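Local atomic coordinates of putative hemin ABC transport system, membrane protein (Burkholderia cenocepacia J2315, PDB entry 5B57), a protein that probably serves as the membrane-spanning permease subunit of an ABC importer that carries heme across the cell membrane. Residues V180-A188 against L199-V210. Residues are numbered along the deposited sequence; the frame is centred on the assembly and turned at random.
Sequences VAALVYRLA and LLLAGIAINALV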
loop_
_atom_site.group_PDB
_atom_site.type_symbol
_atom_site.label_atom_id
_atom_site.label_comp_id
_atom_site.label_asym_id
_atom_site.label_seq_id
_atom_site.Cartn_x
_atom_site.Cartn_y
_atom_site.Cartn_z
ATOM N N VAL A 180 25.770 -5.407 1.543
ATOM C CA VAL A 180 24.640 -5.136 0.661
ATOM C C VAL A 180 23.546 -4.396 1.432
ATOM O O VAL A 180 22.795 -3.616 0.844
ATOM C CB VAL A 180 24.099 -6.402 -0.039
ATOM C CG1 VAL A 180 25.214 -7.393 -0.408
ATOM C CG2 VAL A 180 23.076 -7.050 0.795
ATOM N N ALA A 181 23.463 -4.587 2.755
ATOM C CA ALA A 181 22.587 -3.741 3.562
ATOM C C ALA A 181 23.056 -2.298 3.544
ATOM O O ALA A 181 22.228 -1.390 3.595
ATOM C CB ALA A 181 22.512 -4.256 4.991
ATOM N N ALA A 182 24.371 -2.068 3.446
ATOM C CA ALA A 182 24.913 -0.715 3.334
ATOM C C ALA A 182 24.794 -0.160 1.910
ATOM O O ALA A 182 24.574 1.048 1.724
ATOM C CB ALA A 182 26.372 -0.700 3.789
ATOM N N LEU A 183 24.948 -1.020 0.896
ATOM C CA LEU A 183 24.806 -0.553 -0.474
ATOM C C LEU A 183 23.370 -0.126 -0.751
ATOM O O LEU A 183 23.141 0.937 -1.334
ATOM C CB LEU A 183 25.279 -1.636 -1.446
ATOM C CG LEU A 183 24.889 -1.600 -2.936
ATOM C CD1 LEU A 183 25.329 -0.312 -3.633
ATOM C CD2 LEU A 183 25.401 -2.825 -3.690
ATOM N N VAL A 184 22.389 -0.912 -0.288
ATOM C CA VAL A 184 20.977 -0.566 -0.474
ATOM C C VAL A 184 20.656 0.776 0.177
ATOM O O VAL A 184 19.950 1.606 -0.399
ATOM C CB VAL A 184 20.073 -1.691 0.065
ATOM C CG1 VAL A 184 18.612 -1.252 0.073
ATOM C CG2 VAL A 184 20.205 -2.892 -0.796
ATOM N N TYR A 185 21.182 1.012 1.381
ATOM C CA TYR A 185 20.990 2.297 2.043
ATOM C C TYR A 185 21.529 3.452 1.201
ATOM O O TYR A 185 20.839 4.452 0.994
ATOM C CB TYR A 185 21.656 2.285 3.417
ATOM C CG TYR A 185 21.466 3.589 4.157
ATOM C CD1 TYR A 185 20.315 3.833 4.891
ATOM C CD2 TYR A 185 22.419 4.593 4.094
ATOM C CE1 TYR A 185 20.125 5.042 5.559
ATOM C CE2 TYR A 185 22.236 5.801 4.756
ATOM C CZ TYR A 185 21.085 6.022 5.485
ATOM O OH TYR A 185 20.884 7.218 6.152
ATOM N N ARG A 186 22.768 3.344 0.713
ATOM C CA ARG A 186 23.322 4.439 -0.082
ATOM C C ARG A 186 22.493 4.718 -1.335
ATOM O O ARG A 186 22.315 5.883 -1.715
ATOM C CB ARG A 186 24.772 4.151 -0.463
ATOM C CG ARG A 186 25.757 5.118 0.183
ATOM C CD ARG A 186 25.598 6.568 -0.322
ATOM N NE ARG A 186 26.155 6.761 -1.668
ATOM C CZ ARG A 186 27.431 7.061 -1.942
ATOM N NH1 ARG A 186 28.331 7.217 -0.974
ATOM N NH2 ARG A 186 27.816 7.200 -3.203
ATOM N N LEU A 187 21.973 3.667 -1.991
ATOM C CA LEU A 187 21.214 3.866 -3.231
ATOM C C LEU A 187 19.911 4.617 -2.982
ATOM O O LEU A 187 19.452 5.384 -3.847
ATOM C CB LEU A 187 20.923 2.525 -3.909
ATOM C CG LEU A 187 22.065 1.760 -4.587
ATOM C CD1 LEU A 187 21.473 0.584 -5.317
ATOM C CD2 LEU A 187 22.918 2.608 -5.544
ATOM N N ALA A 188 19.310 4.421 -1.804
ATOM C CA ALA A 188 18.029 5.040 -1.489
ATOM C C ALA A 188 18.204 6.430 -0.894
ATOM O O ALA A 188 17.392 7.325 -1.157
ATOM C CB ALA A 188 17.242 4.154 -0.529
ATOM N N LEU A 199 14.008 3.045 -0.276
ATOM C CA LEU A 199 14.739 1.929 0.316
ATOM C C LEU A 199 14.191 0.596 -0.161
ATOM O O LEU A 199 14.949 -0.336 -0.438
ATOM C CB LEU A 199 14.675 2.002 1.837
ATOM C CG LEU A 199 15.530 0.919 2.460
ATOM C CD1 LEU A 199 16.307 1.526 3.573
ATOM C CD2 LEU A 199 14.657 -0.182 2.983
ATOM N N LEU A 200 12.869 0.487 -0.265
ATOM C CA LEU A 200 12.271 -0.753 -0.747
ATOM C C LEU A 200 12.595 -0.974 -2.216
ATOM O O LEU A 200 12.796 -2.118 -2.644
ATOM C CB LEU A 200 10.761 -0.730 -0.510
ATOM C CG LEU A 200 10.344 -0.854 0.956
ATOM C CD1 LEU A 200 8.823 -0.839 1.076
ATOM C CD2 LEU A 200 10.964 -2.120 1.598
ATOM N N LEU A 201 12.684 0.113 -2.998
ATOM C CA LEU A 201 13.005 -0.012 -4.422
ATOM C C LEU A 201 14.483 -0.365 -4.644
ATOM O O LEU A 201 14.804 -1.234 -5.465
ATOM C CB LEU A 201 12.621 1.276 -5.149
ATOM C CG LEU A 201 11.693 1.154 -6.373
ATOM C CD1 LEU A 201 10.477 0.268 -6.129
ATOM C CD2 LEU A 201 11.218 2.526 -6.791
ATOM N N ALA A 202 15.401 0.274 -3.921
ATOM C CA ALA A 202 16.789 -0.175 -3.968
ATOM C C ALA A 202 16.903 -1.644 -3.594
ATOM O O ALA A 202 17.628 -2.400 -4.244
ATOM C CB ALA A 202 17.657 0.674 -3.038
ATOM N N GLY A 203 16.207 -2.056 -2.534
ATOM C CA GLY A 203 16.216 -3.453 -2.133
ATOM C C GLY A 203 15.772 -4.394 -3.231
ATOM O O GLY A 203 16.436 -5.392 -3.504
ATOM N N ILE A 204 14.649 -4.091 -3.884
ATOM C CA ILE A 204 14.216 -4.932 -5.006
ATOM C C ILE A 204 15.323 -5.045 -6.049
ATOM O O ILE A 204 15.592 -6.129 -6.585
ATOM C CB ILE A 204 12.924 -4.390 -5.649
ATOM C CG1 ILE A 204 11.802 -4.175 -4.629
ATOM C CG2 ILE A 204 12.495 -5.335 -6.771
ATOM C CD1 ILE A 204 11.665 -5.295 -3.627
ATOM N N ALA A 205 15.976 -3.924 -6.360
ATOM C CA ALA A 205 16.970 -3.941 -7.422
ATOM C C ALA A 205 18.254 -4.616 -6.960
ATOM O O ALA A 205 18.828 -5.420 -7.708
ATOM C CB ALA A 205 17.226 -2.517 -7.921
ATOM N N ILE A 206 18.714 -4.337 -5.733
ATOM C CA ILE A 206 19.954 -4.979 -5.306
ATOM C C ILE A 206 19.711 -6.452 -5.025
ATOM O O ILE A 206 20.596 -7.286 -5.256
ATOM C CB ILE A 206 20.579 -4.258 -4.107
ATOM C CG1 ILE A 206 21.047 -2.859 -4.519
ATOM C CG2 ILE A 206 21.764 -5.054 -3.560
ATOM C CD1 ILE A 206 22.273 -2.868 -5.406
ATOM N N ASN A 207 18.495 -6.812 -4.596
ATOM C CA ASN A 207 18.148 -8.225 -4.423
ATOM C C ASN A 207 18.124 -9.003 -5.730
ATOM O O ASN A 207 18.389 -10.216 -5.720
ATOM C CB ASN A 207 16.784 -8.379 -3.771
ATOM C CG ASN A 207 16.886 -8.502 -2.303
ATOM O OD1 ASN A 207 17.968 -8.752 -1.771
ATOM N ND2 ASN A 207 15.764 -8.329 -1.615
ATOM N N ALA A 208 17.707 -8.353 -6.833
ATOM C CA ALA A 208 17.721 -8.998 -8.138
ATOM C C ALA A 208 19.138 -9.325 -8.556
ATOM O O ALA A 208 19.400 -10.413 -9.075
ATOM C CB ALA A 208 17.075 -8.099 -9.177
ATOM N N LEU A 209 20.069 -8.403 -8.304
ATOM C CA LEU A 209 21.463 -8.548 -8.721
ATOM C C LEU A 209 22.183 -9.616 -7.905
ATOM O O LEU A 209 22.877 -10.449 -8.490
ATOM C CB LEU A 209 22.142 -7.167 -8.643
ATOM C CG LEU A 209 23.617 -6.794 -8.827
ATOM C CD1 LEU A 209 24.037 -6.908 -10.261
ATOM C CD2 LEU A 209 23.801 -5.368 -8.356
ATOM N N VAL A 210 21.956 -9.659 -6.584
ATOM C CA VAL A 210 22.524 -10.701 -5.722
ATOM C C VAL A 210 21.982 -12.111 -6.044
ATOM O O VAL A 210 22.738 -13.097 -5.984
ATOM C CB VAL A 210 22.301 -10.320 -4.239
ATOM C CG1 VAL A 210 22.758 -11.429 -3.289
ATOM C CG2 VAL A 210 23.020 -9.023 -3.923
#
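Two consecutive helices of the FecCD-type permease, both predicted to span the membrane, form a splayed helical hairpin here, and Val184 of 180-188 enters 199-210 as a knob into the hole made by Leu199, Ala202, Gly203 and Ile206. It illustrates how small residues let helices approach closely: the segment axes cross at 130° with a closest approach of 8.2 Å, and of the paired CA atoms those of Ala188 and Leu199, beside the connecting loop, are the closer at 4.9 Å. A chi1 of 171° places CG1 of Val184 trans to the backbone N and sends the two methyls to different parts of the hole. CG1 reaches the backbone, 3.6 Å from Gly203 N, and also meets the Ala202 methyl, while CG2 lies 3.6 Å from Ile206 CB, the two side chains lying alongside each other and pointing opposite ways. The Ala202 methyl in turn touches Val184 O at 3.6 Å and rests against Leu187 CB. No hydrogen bond links the segments; the contact is apolar and mostly buried. Beyond it, Leu199 packs on Leu291 of helix 283-305 and Val210 on Leu147 of helix 141-154. Arg380 of the second subunit, another copy of the protein, hydrogen-bonds to Ala188 O at the C-terminal end of helix 168-188; Phe372 of that subunit packs on Ile204 and Ala205. Farther from the turn, the Ile206 chain, with CG1 trans to the carbonyl carbon (chi1 -67°), carries its terminal methyl across to two leucines: Ile206 CD1 is 3.6 Å from Leu183 CD2 and 3.5 Å from Leu187 CD1.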